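Long-range contacts in leucine aminopeptidase 2 (Saccharomyces cerevisiae, PDB 2XQ0), which works as a zinc-dependent aminopeptidase that preferentially cleaves di- and tripeptides, and has low epoxide hydrolase activity in vitro: residues G393-F398 against P464-A469; L513-L518 against V560-K565. One frame throughout, in Å; residues are numbered along the deposited sequence.

How the contacts relate
Following the chain from the N terminus, helix 388-403 of the peptidase family M1 region comes first. Contact 1 sets its residues 393-398 against the loop 464-469, closing a largely helical excursion of 65 residues just before helix 469-484 begins. The chain then passes through that helix to 508-519, where contact 2 opens; it closes, after 41 intervening residues, on helix 557-569. The two loops follow one another in series, neither nesting nor crossing, with centres about 24 Å apart. Contact 1 ties the catalytic part to the approach to the C-terminal helices, and contact 2 joins two helices within them. Helix 341-360 touches side chains from both contacts, Phe466 and Leu513 among them.

Contact 1. Residues G393-F398 against P464-A469; sequences GFNLLF and PHFITA
Asn395 OD1 faces two side chains of the loop 464-469, lying 3.4 Å from Pro464 CG and 3.6 Å from Phe466 CZ. The arrangement is a helix-to-loop contact: one side of helix 388-403, in the thermolysin-like catalytic region of this M1 peptidase, receives the irregular segment that leads into helix 469-484. No hydrogen bond joins the two segments, and OD1 meets carbon instead, near the plane of the Phe466 ring at its edge, with amide and ring planes 45° apart. The other end of the amide is directed within its own helix, ND2 bonding to Glu391 O, which helps fix the rotation of the group. An asparagine suits the place because it can serve its own backbone while turning a compact flat end to the loop.

On either side of Asn395 in sequence, Phe394 and Phe398 supply the apolar part. Phe398 has CG anti to the backbone N (chi1 -175°), and its CE2 comes within 3.7 Å of Phe466 CE1. These two rings are inclined at 45°, an oblique pairing, neither a stack nor edge-to-face, and the side chains slide past each other in opposite directions. Phe466 CZ also meets Phe394 CE2, at the edge of the Phe394 ring. An alanine in place of Phe466 would probably leave a gap between helix and loop, with Phe394 and Phe398 each losing the contact they make with its ring. Ala348 and Leu349 of helix 341-360 also touch Phe466.

Helix 388-403 also bears Tyr390, the catalytic proton donor, whose side chain is about 6 Å from that of Phe394. Within the loop, Pro464 CB lies 4.0 Å above the plane of the Phe466 ring, offset toward its rim.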
loop_
_atom_site.group_PDB
_atom_site.type_symbol
_atom_site.label_atom_id
_atom_site.label_comp_id
_atom_site.label_asym_id
_atom_site.label_seq_id
_atom_site.Cartn_x
_atom_site.Cartn_y
_atom_site.Cartn_z
ATOM N N GLY A 393 2.658 -12.541 7.003
ATOM C CA GLY A 393 3.760 -11.828 7.637
ATOM C C GLY A 393 3.416 -11.419 9.048
ATOM O O GLY A 393 4.131 -11.747 9.991
ATOM N N PHE A 394 2.313 -10.690 9.191
ATOM C CA PHE A 394 1.790 -10.348 10.512
ATOM C C PHE A 394 1.627 -11.561 11.422
ATOM O O PHE A 394 2.004 -11.530 12.593
ATOM C CB PHE A 394 0.433 -9.655 10.383
ATOM C CG PHE A 394 -0.366 -9.714 11.646
ATOM C CD1 PHE A 394 -0.092 -8.855 12.688
ATOM C CD2 PHE A 394 -1.344 -10.669 11.809
ATOM C CE1 PHE A 394 -0.796 -8.925 13.870
ATOM C CE2 PHE A 394 -2.060 -10.744 12.995
ATOM C CZ PHE A 394 -1.786 -9.872 14.023
ATOM N N ASN A 395 1.037 -12.634 10.908
ATOM C CA ASN A 395 0.822 -13.810 11.753
ATOM C C ASN A 395 2.079 -14.516 12.227
ATOM O O ASN A 395 2.106 -15.070 13.333
ATOM C CB ASN A 395 -0.140 -14.792 11.087
ATOM C CG ASN A 395 -1.589 -14.415 11.349
ATOM O OD1 ASN A 395 -2.072 -14.539 12.474
ATOM N ND2 ASN A 395 -2.270 -13.901 10.327
ATOM N N LEU A 396 3.131 -14.491 11.419
ATOM C CA LEU A 396 4.401 -15.035 11.902
ATOM C C LEU A 396 4.920 -14.183 13.059
ATOM O O LEU A 396 5.370 -14.708 14.085
ATOM C CB LEU A 396 5.430 -15.114 10.772
ATOM C CG LEU A 396 6.855 -15.418 11.207
ATOM C CD1 LEU A 396 6.873 -16.682 12.046
ATOM C CD2 LEU A 396 7.765 -15.543 9.985
ATOM N N LEU A 397 4.818 -12.861 12.927
ATOM C CA LEU A 397 5.308 -11.975 14.004
ATOM C C LEU A 397 4.467 -12.054 15.287
ATOM O O LEU A 397 4.994 -11.962 16.400
ATOM C CB LEU A 397 5.379 -10.534 13.510
ATOM C CG LEU A 397 6.381 -10.350 12.366
ATOM C CD1 LEU A 397 6.271 -8.966 11.771
ATOM C CD2 LEU A 397 7.788 -10.629 12.872
ATOM N N PHE A 398 3.156 -12.179 15.119
ATOM C CA PHE A 398 2.250 -12.345 16.237
ATOM C C PHE A 398 2.530 -13.675 16.980
ATOM O O PHE A 398 2.435 -13.752 18.212
ATOM C CB PHE A 398 0.794 -12.279 15.753
ATOM C CG PHE A 398 -0.215 -12.315 16.879
ATOM C CD1 PHE A 398 -0.363 -11.230 17.726
ATOM C CD2 PHE A 398 -0.998 -13.441 17.097
ATOM C CE1 PHE A 398 -1.280 -11.263 18.788
ATOM C CE2 PHE A 398 -1.918 -13.478 18.146
ATOM C CZ PHE A 398 -2.053 -12.379 18.992
ATOM N N PRO A 464 -4.380 -18.592 14.717
ATOM C CA PRO A 464 -4.247 -18.212 16.124
ATOM C C PRO A 464 -5.602 -18.089 16.818
ATOM O O PRO A 464 -6.639 -18.142 16.162
ATOM C CB PRO A 464 -3.564 -16.847 16.049
ATOM C CG PRO A 464 -3.959 -16.305 14.703
ATOM C CD PRO A 464 -4.164 -17.468 13.782
ATOM N N HIS A 465 -5.588 -17.909 18.133
ATOM C CA HIS A 465 -6.827 -17.774 18.892
ATOM C C HIS A 465 -7.098 -16.315 19.218
ATOM O O HIS A 465 -6.815 -15.850 20.324
ATOM C CB HIS A 465 -6.763 -18.606 20.174
ATOM C CG HIS A 465 -6.504 -20.061 19.930
ATOM N ND1 HIS A 465 -5.234 -20.598 19.907
ATOM C CD2 HIS A 465 -7.350 -21.088 19.675
ATOM C CE1 HIS A 465 -5.310 -21.895 19.666
ATOM N NE2 HIS A 465 -6.583 -22.217 19.520
ATOM N N PHE A 466 -7.654 -15.599 18.248
ATOM C CA PHE A 466 -7.952 -14.183 18.413
ATOM C C PHE A 466 -9.119 -13.947 19.355
ATOM O O PHE A 466 -10.085 -14.719 19.393
ATOM C CB PHE A 466 -8.243 -13.525 17.069
ATOM C CG PHE A 466 -7.054 -13.465 16.164
ATOM C CD1 PHE A 466 -5.847 -12.969 16.630
ATOM C CD2 PHE A 466 -7.145 -13.895 14.849
ATOM C CE1 PHE A 466 -4.744 -12.917 15.807
ATOM C CE2 PHE A 466 -6.052 -13.838 14.018
ATOM C CZ PHE A 466 -4.843 -13.344 14.501
ATOM N N ILE A 467 -9.022 -12.874 20.124
ATOM C CA ILE A 467 -10.149 -12.427 20.948
ATOM C C ILE A 467 -11.262 -12.008 19.992
ATOM O O ILE A 467 -11.064 -11.141 19.134
ATOM C CB ILE A 467 -9.725 -11.256 21.849
ATOM C CG1 ILE A 467 -8.627 -11.713 22.825
ATOM C CG2 ILE A 467 -10.936 -10.652 22.579
ATOM C CD1 ILE A 467 -7.890 -10.559 23.478
ATOM N N THR A 468 -12.420 -12.653 20.086
ATOM C CA THR A 468 -13.476 -12.402 19.093
ATOM C C THR A 468 -14.571 -11.501 19.623
ATOM O O THR A 468 -15.602 -11.332 18.975
ATOM C CB THR A 468 -14.141 -13.695 18.617
ATOM O OG1 THR A 468 -14.908 -14.257 19.691
ATOM C CG2 THR A 468 -13.096 -14.704 18.143
ATOM N N ALA A 469 -14.348 -10.919 20.800
ATOM C CA ALA A 469 -15.349 -10.074 21.449
ATOM C C ALA A 469 -16.064 -9.072 20.525
ATOM O O ALA A 469 -17.286 -9.036 20.492
ATOM C CB ALA A 469 -14.741 -9.350 22.637
#

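Contact 2. Residues L513-L518 against V560-K565; sequences LFLETL and VFKMFK
Leu515 and Lys562 cross obliquely where helices 508-519 and 557-569 run side by side, their local axes 9.2 Å apart and only 18° from parallel. Such nearly parallel packing is consistent with the layered helices of the C-terminal domain in the leukotriene A4 hydrolase family. The leucine places its branch over the root of the lysine: Leu515 CD1 is 3.3 Å from Lys562 CB, tighter than usual for two carbons, and 3.7 Å from Met563 N. A branched apolar residue fits here, since it can press on both the aliphatic base of a lysine and the backbone beyond it.

Beside this apolar contact the charged groups converge. Glu516 does not start out facing the other helix; its chain bends at chi2 (66°), and the carboxylate ends near the two ammonium groups. Lys562 is likewise bent at chi2 (-63°), whereas Lys565, one turn further along, reaches across in an extended chain. The glutamate receives both lysines on a single oxygen. Glu516 OE1 lies 3.3 Å from Lys565 NZ and 3.4 Å from Lys562 NZ, each a salt bridge whose hydrogen bond is weak. Lysines suit these positions because their long aliphatic chains span the gap before the charge begins; the side chain of Lys565 also touches Leu598 of helix 589-600.

The two NZ atoms of Lys562 and Lys565 are 4.3 Å apart, so the carboxylate probably offsets their mutual repulsion, and they in turn would tend to keep Glu516 ionised.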
loop_
_atom_site.group_PDB
_atom_site.type_symbol
_atom_site.label_atom_id
_atom_site.label_comp_id
_atom_site.label_asym_id
_atom_site.label_seq_id
_atom_site.Cartn_x
_atom_site.Cartn_y
_atom_site.Cartn_z
ATOM N N LEU A 513 -17.907 -5.603 8.443
ATOM C CA LEU A 513 -17.925 -7.032 8.750
ATOM C C LEU A 513 -19.345 -7.599 8.718
ATOM O O LEU A 513 -19.578 -8.682 8.182
ATOM C CB LEU A 513 -17.282 -7.323 10.110
ATOM C CG LEU A 513 -17.278 -8.816 10.513
ATOM C CD1 LEU A 513 -16.444 -9.662 9.562
ATOM C CD2 LEU A 513 -16.777 -8.989 11.914
ATOM N N PHE A 514 -20.297 -6.878 9.303
ATOM C CA PHE A 514 -21.707 -7.296 9.241
ATOM C C PHE A 514 -22.211 -7.523 7.812
ATOM O O PHE A 514 -22.710 -8.607 7.490
ATOM C CB PHE A 514 -22.595 -6.279 9.961
ATOM C CG PHE A 514 -24.065 -6.562 9.831
ATOM C CD1 PHE A 514 -24.613 -7.725 10.360
ATOM C CD2 PHE A 514 -24.905 -5.662 9.193
ATOM C CE1 PHE A 514 -25.967 -7.988 10.252
ATOM C CE2 PHE A 514 -26.262 -5.919 9.077
ATOM C CZ PHE A 514 -26.794 -7.085 9.609
ATOM N N LEU A 515 -22.087 -6.497 6.966
ATOM C CA LEU A 515 -22.536 -6.559 5.567
ATOM C C LEU A 515 -21.782 -7.632 4.803
ATOM O O LEU A 515 -22.342 -8.298 3.935
ATOM C CB LEU A 515 -22.361 -5.207 4.863
ATOM C CG LEU A 515 -23.247 -4.054 5.359
ATOM C CD1 LEU A 515 -22.706 -2.712 4.903
ATOM C CD2 LEU A 515 -24.687 -4.245 4.904
ATOM N N GLU A 516 -20.502 -7.791 5.125
ATOM C CA GLU A 516 -19.709 -8.884 4.569
ATOM C C GLU A 516 -20.331 -10.235 4.950
ATOM O O GLU A 516 -20.712 -11.016 4.065
ATOM C CB GLU A 516 -18.241 -8.770 5.019
ATOM C CG GLU A 516 -17.329 -9.916 4.614
ATOM C CD GLU A 516 -17.129 -10.025 3.108
ATOM O OE1 GLU A 516 -17.969 -9.502 2.340
ATOM O OE2 GLU A 516 -16.122 -10.639 2.686
ATOM N N THR A 517 -20.461 -10.490 6.256
ATOM C CA THR A 517 -21.034 -11.743 6.772
ATOM C C THR A 517 -22.392 -12.082 6.136
ATOM O O THR A 517 -22.677 -13.239 5.853
ATOM C CB THR A 517 -21.145 -11.722 8.325
ATOM O OG1 THR A 517 -19.868 -11.400 8.901
ATOM C CG2 THR A 517 -21.622 -13.072 8.872
ATOM N N LEU A 518 -23.220 -11.071 5.893
ATOM C CA LEU A 518 -24.510 -11.279 5.240
ATOM C C LEU A 518 -24.397 -11.844 3.825
ATOM O O LEU A 518 -25.186 -12.706 3.432
ATOM C CB LEU A 518 -25.308 -9.978 5.186
ATOM C CG LEU A 518 -25.888 -9.491 6.507
ATOM C CD1 LEU A 518 -26.505 -8.117 6.310
ATOM C CD2 LEU A 518 -26.912 -10.489 7.048
ATOM N N VAL A 560 -20.423 2.188 2.489
ATOM C CA VAL A 560 -21.197 2.432 1.282
ATOM C C VAL A 560 -20.938 1.335 0.252
ATOM O O VAL A 560 -21.870 0.851 -0.387
ATOM C CB VAL A 560 -20.889 3.818 0.685
ATOM C CG1 VAL A 560 -21.380 3.903 -0.751
ATOM C CG2 VAL A 560 -21.511 4.914 1.551
ATOM N N PHE A 561 -19.680 0.922 0.115
ATOM C CA PHE A 561 -19.339 -0.119 -0.847
ATOM C C PHE A 561 -20.022 -1.420 -0.499
ATOM O O PHE A 561 -20.599 -2.065 -1.367
ATOM C CB PHE A 561 -17.836 -0.363 -0.925
ATOM C CG PHE A 561 -17.476 -1.577 -1.737
ATOM C CD1 PHE A 561 -17.305 -1.481 -3.108
ATOM C CD2 PHE A 561 -17.348 -2.819 -1.137
ATOM C CE1 PHE A 561 -16.994 -2.598 -3.866
ATOM C CE2 PHE A 561 -17.035 -3.940 -1.884
ATOM C CZ PHE A 561 -16.857 -3.828 -3.258
ATOM N N LYS A 562 -19.936 -1.811 0.774
ATOM C CA LYS A 562 -20.585 -3.021 1.259
ATOM C C LYS A 562 -22.092 -2.960 1.053
ATOM O O LYS A 562 -22.707 -3.939 0.638
ATOM C CB LYS A 562 -20.274 -3.228 2.735
ATOM C CG LYS A 562 -18.822 -3.550 3.002
ATOM C CD LYS A 562 -18.450 -4.862 2.351
ATOM C CE LYS A 562 -16.991 -5.177 2.581
ATOM N NZ LYS A 562 -16.577 -6.396 1.864
ATOM N N MET A 563 -22.682 -1.805 1.351
ATOM C CA MET A 563 -24.110 -1.591 1.113
ATOM C C MET A 563 -24.446 -1.886 -0.336
ATOM O O MET A 563 -25.401 -2.587 -0.630
ATOM C CB MET A 563 -24.522 -0.150 1.435
ATOM C CG MET A 563 -25.917 0.205 0.918
ATOM S SD MET A 563 -26.266 1.970 0.847
ATOM C CE MET A 563 -25.091 2.511 -0.385
ATOM N N PHE A 564 -23.655 -1.340 -1.249
ATOM C CA PHE A 564 -23.876 -1.623 -2.662
ATOM C C PHE A 564 -23.760 -3.119 -2.954
ATOM O O PHE A 564 -24.601 -3.688 -3.659
ATOM C CB PHE A 564 -22.922 -0.812 -3.531
ATOM C CG PHE A 564 -23.414 0.571 -3.829
ATOM C CD1 PHE A 564 -24.616 0.760 -4.493
ATOM C CD2 PHE A 564 -22.677 1.679 -3.467
ATOM C CE1 PHE A 564 -25.074 2.032 -4.778
ATOM C CE2 PHE A 564 -23.132 2.959 -3.759
ATOM C CZ PHE A 564 -24.324 3.133 -4.410
ATOM N N LYS A 565 -22.739 -3.755 -2.384
ATOM C CA LYS A 565 -22.509 -5.177 -2.607
ATOM C C LYS A 565 -23.652 -6.029 -2.047
ATOM O O LYS A 565 -24.120 -6.968 -2.699
ATOM C CB LYS A 565 -21.169 -5.602 -2.007
ATOM C CG LYS A 565 -20.794 -7.047 -2.280
ATOM C CD LYS A 565 -19.559 -7.432 -1.483
ATOM C CE LYS A 565 -19.086 -8.824 -1.825
ATOM N NZ LYS A 565 -17.956 -9.267 -0.961
#